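Local coordinates for gram-negative insecticidal protein (Chromobacterium piscinae, PDB 6FBM), which acts as an insecticidal toxin, joining a MACPF domain of the kind that probably forms membrane pores to a beta-tripod region, at residues D108-T111 and T112-Q115; D148-D151 and D152-P156; P290-R293 and V294-E297; M326-A329 and G330-S333; F374-L377 and F378-V382. All coordinates share one frame; numbering follows the deposited sequence.

Interaction 1: D108-T111 and T112-Q115; sequences DFTT and TDQQ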
loop_
_atom_site.group_PDB
_atom_site.type_symbol
_atom_site.label_atom_id
_atom_site.label_comp_id
_atom_site.label_asym_id
_atom_site.label_seq_id
_atom_site.Cartn_x
_atom_site.Cartn_y
_atom_site.Cartn_z
ATOM N N ASP A 108 13.976 -7.199 -33.062
ATOM C CA ASP A 108 12.974 -6.637 -33.976
ATOM C C ASP A 108 12.410 -7.587 -35.036
ATOM O O ASP A 108 11.271 -7.409 -35.465
ATOM C CB ASP A 108 13.550 -5.418 -34.701
ATOM C CG ASP A 108 13.835 -4.252 -33.762
ATOM O OD1 ASP A 108 13.200 -4.144 -32.673
ATOM O OD2 ASP A 108 14.716 -3.444 -34.118
ATOM N N PHE A 109 13.212 -8.553 -35.485
ATOM C CA PHE A 109 12.870 -9.419 -36.621
ATOM C C PHE A 109 13.257 -10.853 -36.337
ATOM O O PHE A 109 14.250 -11.110 -35.661
ATOM C CB PHE A 109 13.629 -8.983 -37.877
ATOM C CG PHE A 109 13.517 -7.521 -38.183
ATOM C CD1 PHE A 109 12.307 -6.968 -38.545
ATOM C CD2 PHE A 109 14.635 -6.702 -38.112
ATOM C CE1 PHE A 109 12.208 -5.622 -38.845
ATOM C CE2 PHE A 109 14.552 -5.354 -38.394
ATOM C CZ PHE A 109 13.331 -4.808 -38.757
ATOM N N THR A 110 12.500 -11.798 -36.884
ATOM C CA THR A 110 12.871 -13.208 -36.785
ATOM C C THR A 110 14.150 -13.406 -37.582
ATOM O O THR A 110 14.451 -12.673 -38.510
ATOM C CB THR A 110 11.819 -14.178 -37.340
ATOM O OG1 THR A 110 11.605 -13.916 -38.739
ATOM C CG2 THR A 110 10.496 -14.093 -36.562
ATOM N N THR A 111 14.900 -14.412 -37.195
ATOM C CA THR A 111 16.109 -14.727 -37.889
ATOM C C THR A 111 15.812 -15.166 -39.351
ATOM O O THR A 111 16.557 -14.842 -40.260
ATOM C CB THR A 111 16.929 -15.777 -37.099
ATOM O OG1 THR A 111 18.267 -15.791 -37.629
ATOM C CG2 THR A 111 16.296 -17.172 -37.152
ATOM N N THR A 112 14.702 -15.855 -39.575
ATOM C CA THR A 112 14.292 -16.205 -40.932
ATOM C C THR A 112 14.106 -14.944 -41.830
ATOM O O THR A 112 14.705 -14.842 -42.911
ATOM C CB THR A 112 13.007 -17.087 -40.900
ATOM O OG1 THR A 112 13.307 -18.356 -40.300
ATOM C CG2 THR A 112 12.474 -17.354 -42.321
ATOM N N ASP A 113 13.313 -13.983 -41.349
ATOM C CA ASP A 113 13.050 -12.743 -42.090
ATOM C C ASP A 113 14.304 -11.946 -42.347
ATOM O O ASP A 113 14.419 -11.292 -43.375
ATOM C CB ASP A 113 12.022 -11.865 -41.361
ATOM C CG ASP A 113 10.622 -12.459 -41.381
ATOM O OD1 ASP A 113 10.306 -13.240 -42.263
ATOM O OD2 ASP A 113 9.806 -12.157 -40.512
ATOM N N GLN A 114 15.246 -11.981 -41.414
ATOM C CA GLN A 114 16.507 -11.288 -41.605
ATOM C C GLN A 114 17.249 -11.828 -42.816
ATOM O O GLN A 114 17.823 -11.074 -43.591
ATOM C CB GLN A 114 17.384 -11.426 -40.359
ATOM C CG GLN A 114 16.922 -10.629 -39.157
ATOM C CD GLN A 114 17.708 -10.967 -37.913
ATOM O OE1 GLN A 114 17.143 -11.413 -36.904
ATOM N NE2 GLN A 114 19.024 -10.766 -37.969
ATOM N N GLN A 115 17.226 -13.142 -42.960
ATOM C CA GLN A 115 17.959 -13.818 -44.014
ATOM C C GLN A 115 17.172 -13.872 -45.332
ATOM O O GLN A 115 17.768 -13.888 -46.400
ATOM C CB GLN A 115 18.317 -15.230 -43.574
ATOM C CG GLN A 115 19.113 -15.316 -42.297
ATOM C CD GLN A 115 19.521 -16.759 -41.993
ATOM O OE1 GLN A 115 20.608 -17.221 -42.382
ATOM N NE2 GLN A 115 18.677 -17.464 -41.252
#
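The ring of Phe109, whose CB packs on CG of Gln114 at 3.9 Å, carries CB of its neighbour Asp108 over one face, 3.7 Å above the plane and offset toward the rim, while Tyr84 and Tyr121 each meet the ring edge-to-face. An aromatic residue suits this buried place, where the chain has just left one helix. One residue further, Thr110 is the N-cap of the next helix. Its OG1 lies between the backbone N and the carbonyl carbon (chi1 61°), which aims the hydroxyl at the first turn: Asp113 N donates to Thr110 OG1 at 3.1 Å, in a nearly straight bond of 163°. The carboxylate of Asp113 folds back beside this hydroxyl, and its OD2 is bonded to Thr233. Behind the cap, ordinary helical bonds begin, with Gln114 N donating to Thr110 O at 3.1 Å and Gln115 N to Thr111 O at 3.3 Å. The side chains of Thr111 and Gln115 run alongside each other, but the Gln115 amide is held by His526 and Gln527 near the C-terminus. The cap opens helix 111-115 directly after the short link from helix 102-108, with Phe109 and Asp113 resting on Ala186 of strand 179-187.

Interaction 2: D148-D151 and D152-P156; sequences DFRD and DLNNP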
loop_
_atom_site.group_PDB
_atom_site.type_symbol
_atom_site.label_atom_id
_atom_site.label_comp_id
_atom_site.label_asym_id
_atom_site.label_seq_id
_atom_site.Cartn_x
_atom_site.Cartn_y
_atom_site.Cartn_z
ATOM N N ASP A 148 40.565 3.198 -11.492
ATOM C CA ASP A 148 41.027 2.062 -12.311
ATOM C C ASP A 148 40.791 2.265 -13.820
ATOM O O ASP A 148 41.596 1.807 -14.639
ATOM C CB ASP A 148 40.589 0.657 -11.817
ATOM C CG ASP A 148 39.181 0.614 -11.200
ATOM O OD1 ASP A 148 38.278 1.352 -11.653
ATOM O OD2 ASP A 148 38.996 -0.173 -10.247
ATOM N N PHE A 149 39.731 2.991 -14.185
ATOM C CA PHE A 149 39.515 3.334 -15.576
ATOM C C PHE A 149 40.626 4.262 -16.063
ATOM O O PHE A 149 41.209 4.001 -17.112
ATOM C CB PHE A 149 38.123 3.928 -15.810
ATOM C CG PHE A 149 37.887 4.400 -17.226
ATOM C CD1 PHE A 149 38.095 3.549 -18.294
ATOM C CD2 PHE A 149 37.444 5.688 -17.477
ATOM C CE1 PHE A 149 37.879 3.974 -19.589
ATOM C CE2 PHE A 149 37.214 6.120 -18.770
ATOM C CZ PHE A 149 37.431 5.266 -19.823
ATOM N N ARG A 150 40.939 5.314 -15.300
ATOM C CA ARG A 150 42.069 6.188 -15.645
ATOM C C ARG A 150 43.364 5.396 -15.856
ATOM O O ARG A 150 44.087 5.645 -16.829
ATOM C CB ARG A 150 42.308 7.287 -14.590
ATOM C CG ARG A 150 43.522 8.184 -14.879
ATOM C CD ARG A 150 43.881 9.165 -13.773
ATOM N NE ARG A 150 42.786 10.100 -13.534
ATOM C CZ ARG A 150 42.425 11.104 -14.353
ATOM N NH1 ARG A 150 43.082 11.352 -15.513
ATOM N NH2 ARG A 150 41.376 11.865 -14.007
ATOM N N ASP A 151 43.657 4.455 -14.949
ATOM C CA ASP A 151 44.898 3.686 -15.027
ATOM C C ASP A 151 44.904 2.849 -16.305
ATOM O O ASP A 151 45.842 2.972 -17.102
ATOM C CB ASP A 151 45.148 2.849 -13.760
ATOM C CG ASP A 151 45.527 3.736 -12.528
ATOM O OD1 ASP A 151 45.821 4.948 -12.677
ATOM O OD2 ASP A 151 45.531 3.244 -11.372
ATOM N N ASP A 152 43.835 2.080 -16.529
ATOM C CA ASP A 152 43.737 1.224 -17.720
ATOM C C ASP A 152 43.749 2.024 -19.007
ATOM O O ASP A 152 44.502 1.699 -19.931
ATOM C CB ASP A 152 42.478 0.336 -17.679
ATOM C CG ASP A 152 42.564 -0.752 -16.636
ATOM O OD1 ASP A 152 43.687 -1.053 -16.213
ATOM O OD2 ASP A 152 41.523 -1.309 -16.232
ATOM N N LEU A 153 42.928 3.068 -19.051
ATOM C CA LEU A 153 42.816 3.940 -20.220
ATOM C C LEU A 153 44.170 4.493 -20.645
ATOM O O LEU A 153 44.486 4.488 -21.824
ATOM C CB LEU A 153 41.848 5.084 -19.925
ATOM C CG LEU A 153 41.664 6.175 -20.968
ATOM C CD1 LEU A 153 41.018 5.629 -22.234
ATOM C CD2 LEU A 153 40.813 7.284 -20.378
ATOM N N ASN A 154 44.960 4.951 -19.676
ATOM C CA ASN A 154 46.228 5.634 -19.949
ATOM C C ASN A 154 47.492 4.724 -19.931
ATOM O O ASN A 154 48.554 5.156 -20.374
ATOM C CB ASN A 154 46.391 6.817 -18.983
ATOM C CG ASN A 154 45.380 7.932 -19.236
ATOM O OD1 ASN A 154 45.425 8.603 -20.268
ATOM N ND2 ASN A 154 44.474 8.144 -18.284
ATOM N N ASN A 155 47.376 3.493 -19.423
ATOM C CA ASN A 155 48.476 2.512 -19.439
ATOM C C ASN A 155 48.757 2.099 -20.886
ATOM O O ASN A 155 47.875 1.548 -21.521
ATOM C CB ASN A 155 48.092 1.279 -18.603
ATOM C CG ASN A 155 49.147 0.177 -18.604
ATOM O OD1 ASN A 155 50.146 0.227 -19.313
ATOM N ND2 ASN A 155 48.902 -0.838 -17.801
ATOM N N PRO A 156 49.985 2.348 -21.408
ATOM C CA PRO A 156 50.249 1.967 -22.810
ATOM C C PRO A 156 50.359 0.445 -23.053
ATOM O O PRO A 156 50.237 -0.008 -24.194
ATOM C CB PRO A 156 51.583 2.674 -23.134
ATOM C CG PRO A 156 51.844 3.609 -21.997
ATOM C CD PRO A 156 51.161 3.005 -20.809
#
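Asp152 takes its place in the helix by giving its N-H to Asp148 O at 2.9 Å, almost straight at 171°. Its carboxylate turns toward helix 160-167, where OD2 is bonded to the hydroxyl of Tyr167. Leu153 follows on the buried side: its N donates to Phe149 O at 2.8 Å, and its CB lies over one face of the Phe149 ring, offset toward the rim. With CG of Phe149 anti to its own N (chi1 176°), the ring stretches along the helix far enough for CZ to meet CD2 of Leu153 at 4.0 Å. Both are apt apolar residues here, Leu153 against Leu145 and Leu163, Phe149 against Leu40 and the Tyr167 ring. Asn154 grips one carbonyl twice, since its N (3.1 Å) and its ND2 (2.9 Å) both donate to Arg150 O, approaching from opposite faces of the peptide plane. ND2 also touches CG of Arg150 at 3.5 Å, while the guanidinium beyond is held by Arg142 O. Asn155 leaves helical geometry, its N still bonded to Asp151 O at 2.8 Å. An asparagine therefore suits the last turn: its amide gives Arg150 O a second donor besides the backbone N-H, and its OD1 accepts from Asp288 N, holding the helix end to the neighbouring loop.

Interaction 3: P290-R293 and V294-E297; sequences PERR and VELE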
loop_
_atom_site.group_PDB
_atom_site.type_symbol
_atom_site.label_atom_id
_atom_site.label_comp_id
_atom_site.label_asym_id
_atom_site.label_seq_id
_atom_site.Cartn_x
_atom_site.Cartn_y
_atom_site.Cartn_z
ATOM N N PRO A 290 47.875 12.169 -26.870
ATOM C CA PRO A 290 47.398 11.973 -28.256
ATOM C C PRO A 290 47.781 10.634 -28.924
ATOM O O PRO A 290 47.034 10.149 -29.771
ATOM C CB PRO A 290 48.047 13.145 -29.018
ATOM C CG PRO A 290 48.223 14.212 -27.985
ATOM C CD PRO A 290 48.474 13.509 -26.680
ATOM N N GLU A 291 48.920 10.055 -28.544
ATOM C CA GLU A 291 49.398 8.778 -29.100
ATOM C C GLU A 291 48.479 7.646 -28.663
ATOM O O GLU A 291 48.234 6.703 -29.410
ATOM C CB GLU A 291 50.830 8.435 -28.628
ATOM C CG GLU A 291 51.868 9.542 -28.787
ATOM C CD GLU A 291 51.957 10.444 -27.562
ATOM O OE1 GLU A 291 52.285 9.949 -26.457
ATOM O OE2 GLU A 291 51.663 11.649 -27.696
ATOM N N ARG A 292 48.012 7.741 -27.422
ATOM C CA ARG A 292 47.100 6.768 -26.829
ATOM C C ARG A 292 45.679 6.898 -27.416
ATOM O O ARG A 292 45.035 5.887 -27.716
ATOM C CB ARG A 292 47.115 6.939 -25.303
ATOM C CG ARG A 292 46.315 5.931 -24.497
ATOM C CD ARG A 292 46.601 4.482 -24.833
ATOM N NE ARG A 292 45.955 3.610 -23.861
ATOM C CZ ARG A 292 45.913 2.278 -23.923
ATOM N NH1 ARG A 292 46.479 1.603 -24.938
ATOM N NH2 ARG A 292 45.281 1.610 -22.950
ATOM N N ARG A 293 45.215 8.136 -27.609
ATOM C CA ARG A 293 43.930 8.411 -28.271
ATOM C C ARG A 293 43.896 7.772 -29.629
ATOM O O ARG A 293 42.890 7.213 -30.047
ATOM C CB ARG A 293 43.699 9.913 -28.479
ATOM C CG ARG A 293 43.506 10.725 -27.208
ATOM C CD ARG A 293 43.440 12.212 -27.496
ATOM N NE ARG A 293 43.779 12.974 -26.300
ATOM C CZ ARG A 293 44.013 14.289 -26.263
ATOM N NH1 ARG A 293 43.846 15.056 -27.342
ATOM N NH2 ARG A 293 44.337 14.856 -25.105
ATOM N N VAL A 294 45.014 7.886 -30.327
ATOM C CA VAL A 294 45.111 7.430 -31.685
ATOM C C VAL A 294 45.190 5.919 -31.708
ATOM O O VAL A 294 44.497 5.314 -32.519
ATOM C CB VAL A 294 46.285 8.129 -32.438
ATOM C CG1 VAL A 294 46.600 7.452 -33.768
ATOM C CG2 VAL A 294 45.939 9.598 -32.680
ATOM N N GLU A 295 46.003 5.295 -30.850
ATOM C CA GLU A 295 46.140 3.836 -30.935
ATOM C C GLU A 295 44.848 3.137 -30.556
ATOM O O GLU A 295 44.496 2.118 -31.166
ATOM C CB GLU A 295 47.351 3.257 -30.188
ATOM C CG GLU A 295 47.372 3.418 -28.693
ATOM C CD GLU A 295 48.162 2.343 -27.954
ATOM O OE1 GLU A 295 48.712 2.608 -26.872
ATOM O OE2 GLU A 295 48.201 1.191 -28.397
ATOM N N LEU A 296 44.130 3.701 -29.586
ATOM C CA LEU A 296 42.812 3.172 -29.213
ATOM C C LEU A 296 41.823 3.331 -30.358
ATOM O O LEU A 296 41.138 2.380 -30.721
ATOM C CB LEU A 296 42.292 3.812 -27.927
ATOM C CG LEU A 296 43.081 3.486 -26.654
ATOM C CD1 LEU A 296 42.504 4.254 -25.472
ATOM C CD2 LEU A 296 43.112 1.992 -26.363
ATOM N N GLU A 297 41.793 4.508 -30.972
ATOM C CA GLU A 297 40.912 4.730 -32.125
ATOM C C GLU A 297 41.213 3.831 -33.326
ATOM O O GLU A 297 40.282 3.392 -34.012
ATOM C CB GLU A 297 40.919 6.202 -32.545
ATOM C CG GLU A 297 40.015 6.478 -33.742
ATOM C CD GLU A 297 39.533 7.919 -33.812
ATOM O OE1 GLU A 297 40.223 8.828 -33.278
ATOM O OE2 GLU A 297 38.446 8.131 -34.398
#
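Arg292 spreads its guanidinium under Leu296, whose CD2 sits over the centre of the planar group, 3.6 Å above it. The arginine chain starts anti to its backbone N and then bends at CB-CG (chi2 51°), which swings the head forward along the helix, beside the next turn. There NH1 forms a salt bridge with OE1 of Glu295 at 3.1 Å. The glutamate lies near the guanidinium edge, yet its own carboxylate is turned by 64°, so that NH1 reaches OE1 from well above the carboxylate plane, and the bond is a single one rather than a forked pair. Glu295 gets there by placing CG between its N and carbonyl carbon (chi1 64°), an uncommon choice in a helix. Beneath these side chains the backbone bonds are regular, as in Leu296 N to Arg292 O at 3.0 Å and Glu295 N to Glu291 O at 3.0 Å. NE of Arg292 donates to Leu153 O and NH2 to Met158 O, and Leu296 rests on Leu163 of helix 160-167. Arginine suits this buried place because its long chain and several donors let apolar cover on one face coexist with polar partners round the rim; the nearby carboxylate probably helps to balance its charge.

Interaction 4: M326-A329 and G330-S333; sequences MVKA and GEDS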
loop_
_atom_site.group_PDB
_atom_site.type_symbol
_atom_site.label_atom_id
_atom_site.label_comp_id
_atom_site.label_asym_id
_atom_site.label_seq_id
_atom_site.Cartn_x
_atom_site.Cartn_y
_atom_site.Cartn_z
ATOM N N MET A 326 5.215 -32.922 -69.518
ATOM C CA MET A 326 4.754 -32.030 -70.568
ATOM C C MET A 326 3.555 -32.651 -71.262
ATOM O O MET A 326 3.584 -33.813 -71.646
ATOM C CB MET A 326 5.881 -31.765 -71.565
ATOM C CG MET A 326 7.118 -31.180 -70.935
ATOM S SD MET A 326 6.898 -29.570 -70.160
ATOM C CE MET A 326 6.353 -28.575 -71.532
ATOM N N VAL A 327 2.482 -31.876 -71.351
ATOM C CA VAL A 327 1.223 -32.322 -71.922
ATOM C C VAL A 327 0.977 -31.434 -73.134
ATOM O O VAL A 327 1.282 -30.244 -73.125
ATOM C CB VAL A 327 0.080 -32.217 -70.892
ATOM C CG1 VAL A 327 -1.265 -32.576 -71.515
ATOM C CG2 VAL A 327 0.394 -33.077 -69.666
ATOM N N LYS A 328 0.430 -32.021 -74.197
ATOM C CA LYS A 328 0.259 -31.304 -75.450
ATOM C C LYS A 328 -0.903 -30.322 -75.352
ATOM O O LYS A 328 -1.980 -30.656 -74.841
ATOM C CB LYS A 328 0.054 -32.255 -76.604
ATOM C CG LYS A 328 0.368 -31.639 -77.963
ATOM C CD LYS A 328 0.016 -32.587 -79.077
ATOM C CE LYS A 328 0.551 -32.113 -80.376
ATOM N NZ LYS A 328 0.456 -33.156 -81.433
ATOM N N ALA A 329 -0.669 -29.106 -75.852
ATOM C CA ALA A 329 -1.634 -28.041 -75.750
ATOM C C ALA A 329 -1.940 -27.413 -77.115
ATOM O O ALA A 329 -2.259 -26.225 -77.195
ATOM C CB ALA A 329 -1.140 -27.001 -74.759
ATOM N N GLY A 330 -1.848 -28.204 -78.186
ATOM C CA GLY A 330 -2.281 -27.809 -79.523
ATOM C C GLY A 330 -1.202 -27.966 -80.592
ATOM O O GLY A 330 0.007 -27.956 -80.310
ATOM N N GLU A 331 -1.682 -28.068 -81.842
ATOM C CA GLU A 331 -0.895 -28.029 -83.059
ATOM C C GLU A 331 -1.510 -26.984 -83.977
ATOM O O GLU A 331 -2.723 -26.780 -83.924
ATOM C CB GLU A 331 -1.009 -29.323 -83.838
ATOM C CG GLU A 331 -0.832 -30.605 -83.100
ATOM C CD GLU A 331 -1.197 -31.813 -83.946
ATOM O OE1 GLU A 331 -2.365 -31.930 -84.381
ATOM O OE2 GLU A 331 -0.317 -32.668 -84.139
ATOM N N ASP A 332 -0.706 -26.425 -84.893
ATOM C CA ASP A 332 -1.237 -25.566 -85.950
ATOM C C ASP A 332 -1.811 -26.302 -87.166
ATOM O O ASP A 332 -1.780 -25.775 -88.275
ATOM C CB ASP A 332 -0.207 -24.520 -86.376
ATOM C CG ASP A 332 0.780 -25.030 -87.410
ATOM O OD1 ASP A 332 1.310 -26.131 -87.235
ATOM O OD2 ASP A 332 1.040 -24.310 -88.390
ATOM N N SER A 333 -2.355 -27.502 -86.946
ATOM C CA SER A 333 -2.978 -28.306 -88.003
ATOM C C SER A 333 -4.197 -27.558 -88.471
ATOM O O SER A 333 -5.026 -27.133 -87.655
ATOM C CB SER A 333 -3.416 -29.679 -87.479
ATOM O OG SER A 333 -2.305 -30.444 -87.027
#
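Lys328 and Glu331 cross at an angle, their ends meeting where NZ donates to OE2 at 2.9 Å in a salt bridge. The lysine runs out fully extended, CG anti to its backbone N (chi1 -159°), while the glutamate swings back to meet it with CG beside its own N (chi1 -48°). The approach is not in the plane of the carboxylate: NZ stands 54° out of it. The two chains also touch through their aliphatic parts, CE of Lys328 lying 3.4 Å from CG of Glu331. Residues three apart on a flat strand would ordinarily point to opposite sides, but here the backbone is irregular at Ala329 and Gly330. Both of these residues hydrogen-bond with Val343 of the partner strand, consistent with a beta bulge, whose extra residue would account for Lys328 and Glu331 lying on the same side. Strand 326-331 forms an edge of a three-stranded antiparallel sheet and makes a hairpin with strand 342-346. Gly330 adopts a positive phi, open to it because it has no CB to press on the preceding carbonyl. A long, flexible lysine suits this partly exposed edge, since its ammonium reaches the carboxylate and also donates to the carbonyls of His363 and Ala364. Glutamate offers a second oxygen, OE1, which accepts a weak bond from Ser333 OG at 3.0 Å.

Interaction 5: F374-L377 and F378-V382; sequences FKDL and FDLGV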
loop_
_atom_site.group_PDB
_atom_site.type_symbol
_atom_site.label_atom_id
_atom_site.label_comp_id
_atom_site.label_asym_id
_atom_site.label_seq_id
_atom_site.Cartn_x
_atom_site.Cartn_y
_atom_site.Cartn_z
ATOM N N PHE A 374 7.995 -23.367 -61.406
ATOM C CA PHE A 374 8.636 -22.708 -60.271
ATOM C C PHE A 374 7.657 -22.581 -59.125
ATOM O O PHE A 374 6.463 -22.409 -59.334
ATOM C CB PHE A 374 9.140 -21.338 -60.670
ATOM C CG PHE A 374 10.151 -21.366 -61.772
ATOM C CD1 PHE A 374 11.491 -21.514 -61.484
ATOM C CD2 PHE A 374 9.776 -21.225 -63.076
ATOM C CE1 PHE A 374 12.438 -21.525 -62.497
ATOM C CE2 PHE A 374 10.722 -21.233 -64.099
ATOM C CZ PHE A 374 12.063 -21.366 -63.808
ATOM N N LYS A 375 8.177 -22.707 -57.915
ATOM C CA LYS A 375 7.382 -22.609 -56.711
ATOM C C LYS A 375 7.918 -21.486 -55.825
ATOM O O LYS A 375 9.121 -21.372 -55.615
ATOM C CB LYS A 375 7.402 -23.934 -55.961
ATOM C CG LYS A 375 6.735 -23.860 -54.601
ATOM C CD LYS A 375 6.499 -25.246 -54.010
ATOM C CE LYS A 375 5.900 -25.150 -52.614
ATOM N NZ LYS A 375 5.120 -26.379 -52.300
ATOM N N ASP A 376 7.001 -20.677 -55.309
ATOM C CA ASP A 376 7.317 -19.621 -54.372
ATOM C C ASP A 376 7.501 -20.244 -52.981
ATOM O O ASP A 376 6.583 -20.269 -52.177
ATOM C CB ASP A 376 6.192 -18.573 -54.399
ATOM C CG ASP A 376 6.594 -17.248 -53.745
ATOM O OD1 ASP A 376 7.619 -17.207 -53.018
ATOM O OD2 ASP A 376 5.885 -16.244 -53.983
ATOM N N LEU A 377 8.699 -20.757 -52.724
ATOM C CA LEU A 377 8.956 -21.624 -51.538
ATOM C C LEU A 377 8.668 -20.925 -50.200
ATOM O O LEU A 377 7.961 -21.470 -49.344
ATOM C CB LEU A 377 10.409 -22.098 -51.516
ATOM C CG LEU A 377 10.802 -23.087 -50.410
ATOM C CD1 LEU A 377 9.776 -24.203 -50.162
ATOM C CD2 LEU A 377 12.174 -23.700 -50.750
ATOM N N PHE A 378 9.206 -19.710 -50.069
ATOM C CA PHE A 378 9.093 -18.914 -48.851
ATOM C C PHE A 378 7.876 -17.980 -48.837
ATOM O O PHE A 378 7.757 -17.152 -47.942
ATOM C CB PHE A 378 10.384 -18.112 -48.683
ATOM C CG PHE A 378 11.617 -18.952 -48.832
ATOM C CD1 PHE A 378 11.926 -19.905 -47.883
ATOM C CD2 PHE A 378 12.422 -18.823 -49.929
ATOM C CE1 PHE A 378 13.026 -20.725 -48.021
ATOM C CE2 PHE A 378 13.537 -19.635 -50.097
ATOM C CZ PHE A 378 13.855 -20.583 -49.125
ATOM N N ASP A 379 6.984 -18.122 -49.831
ATOM C CA ASP A 379 5.707 -17.425 -49.881
ATOM C C ASP A 379 5.946 -15.929 -49.811
ATOM O O ASP A 379 5.362 -15.214 -48.992
ATOM C CB ASP A 379 4.785 -17.913 -48.738
ATOM C CG ASP A 379 3.390 -17.337 -48.791
ATOM O OD1 ASP A 379 2.886 -17.032 -49.898
ATOM O OD2 ASP A 379 2.802 -17.178 -47.698
ATOM N N LEU A 380 6.871 -15.461 -50.642
ATOM C CA LEU A 380 7.248 -14.062 -50.699
ATOM C C LEU A 380 6.423 -13.227 -51.655
ATOM O O LEU A 380 6.620 -12.031 -51.706
ATOM C CB LEU A 380 8.702 -13.960 -51.138
ATOM C CG LEU A 380 9.720 -14.692 -50.299
ATOM C CD1 LEU A 380 11.085 -14.620 -50.913
ATOM C CD2 LEU A 380 9.725 -14.123 -48.904
ATOM N N GLY A 381 5.528 -13.849 -52.419
ATOM C CA GLY A 381 4.809 -13.187 -53.512
ATOM C C GLY A 381 5.653 -12.847 -54.723
ATOM O O GLY A 381 5.315 -11.914 -55.464
ATOM N N VAL A 382 6.743 -13.572 -54.940
ATOM C CA VAL A 382 7.553 -13.400 -56.175
ATOM C C VAL A 382 6.900 -13.943 -57.441
ATOM O O VAL A 382 7.244 -13.520 -58.552
ATOM C CB VAL A 382 8.967 -14.011 -56.058
ATOM C CG1 VAL A 382 9.781 -13.282 -55.009
ATOM C CG2 VAL A 382 8.922 -15.482 -55.729
HETATM O O HOH W 1 10.029 -17.897 -51.947
#
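A type I beta turn runs from Asp376 to Asp379, bridged by Asp379 N donating to Asp376 O at 3.2 Å, with the N-H above the carbonyl plane. The chain then curls on through positive phi at Asp379 and again at Gly381, the latter a residue at ease in such a conformation, and wraps round the Asp376 side chain. This carboxylate is carried into the loop because its CG is anti to the backbone N (chi1 -164°). OD1 accepts from Leu380 N at 3.0 Å, the donor lying 40° out of the carboxylate plane, and OD2 takes a weak, bent bond from Val382 N. A water adds a further link, donating to Asp376 OD1 at 2.7 Å and accepting from Phe378 N at the same distance. CG2 of Val382 packs against the carboxylate, 3.5 Å from Asp376 CG. At the corner of the turn the two apolar side chains pack together: Leu377 CG stands over the Phe378 ring in a CH-pi contact, 4.1 Å from the centroid and 12° off the normal. They face helix 516-524, touching Met519 and Leu523 respectively, while Asp379 O accepts from Lys188 in the MACPF region. An aspartate suits the hub of this loop, for its short side chain brings two acceptors to the backbone N-H groups of a tightly turning loop, and these donors would probably stabilise its negative charge.

How the interactions relate
Interactions 2 and 3 belong together: their centres lie about 12 Å apart, and the Arg292 guanidinium ties the end of helix 147-154 to helix 290-298, with Leu153 and Leu296 packing beside it. Interaction 4, about 82 Å from interaction 2 between centres, is a salt bridge on a sheet edge and the one surface contact; the other four are partly buried. Interactions 1 and 5 lie nearer the middle, their nearest atoms about 6 Å apart. There, short polar side chains organise backbone N-H groups, a hydroxyl at a helix start and a carboxylate inside a loop, whereas the helical pair combines apolar packing with an asparagine at one helix end and an arginine-glutamate salt bridge on the other helix.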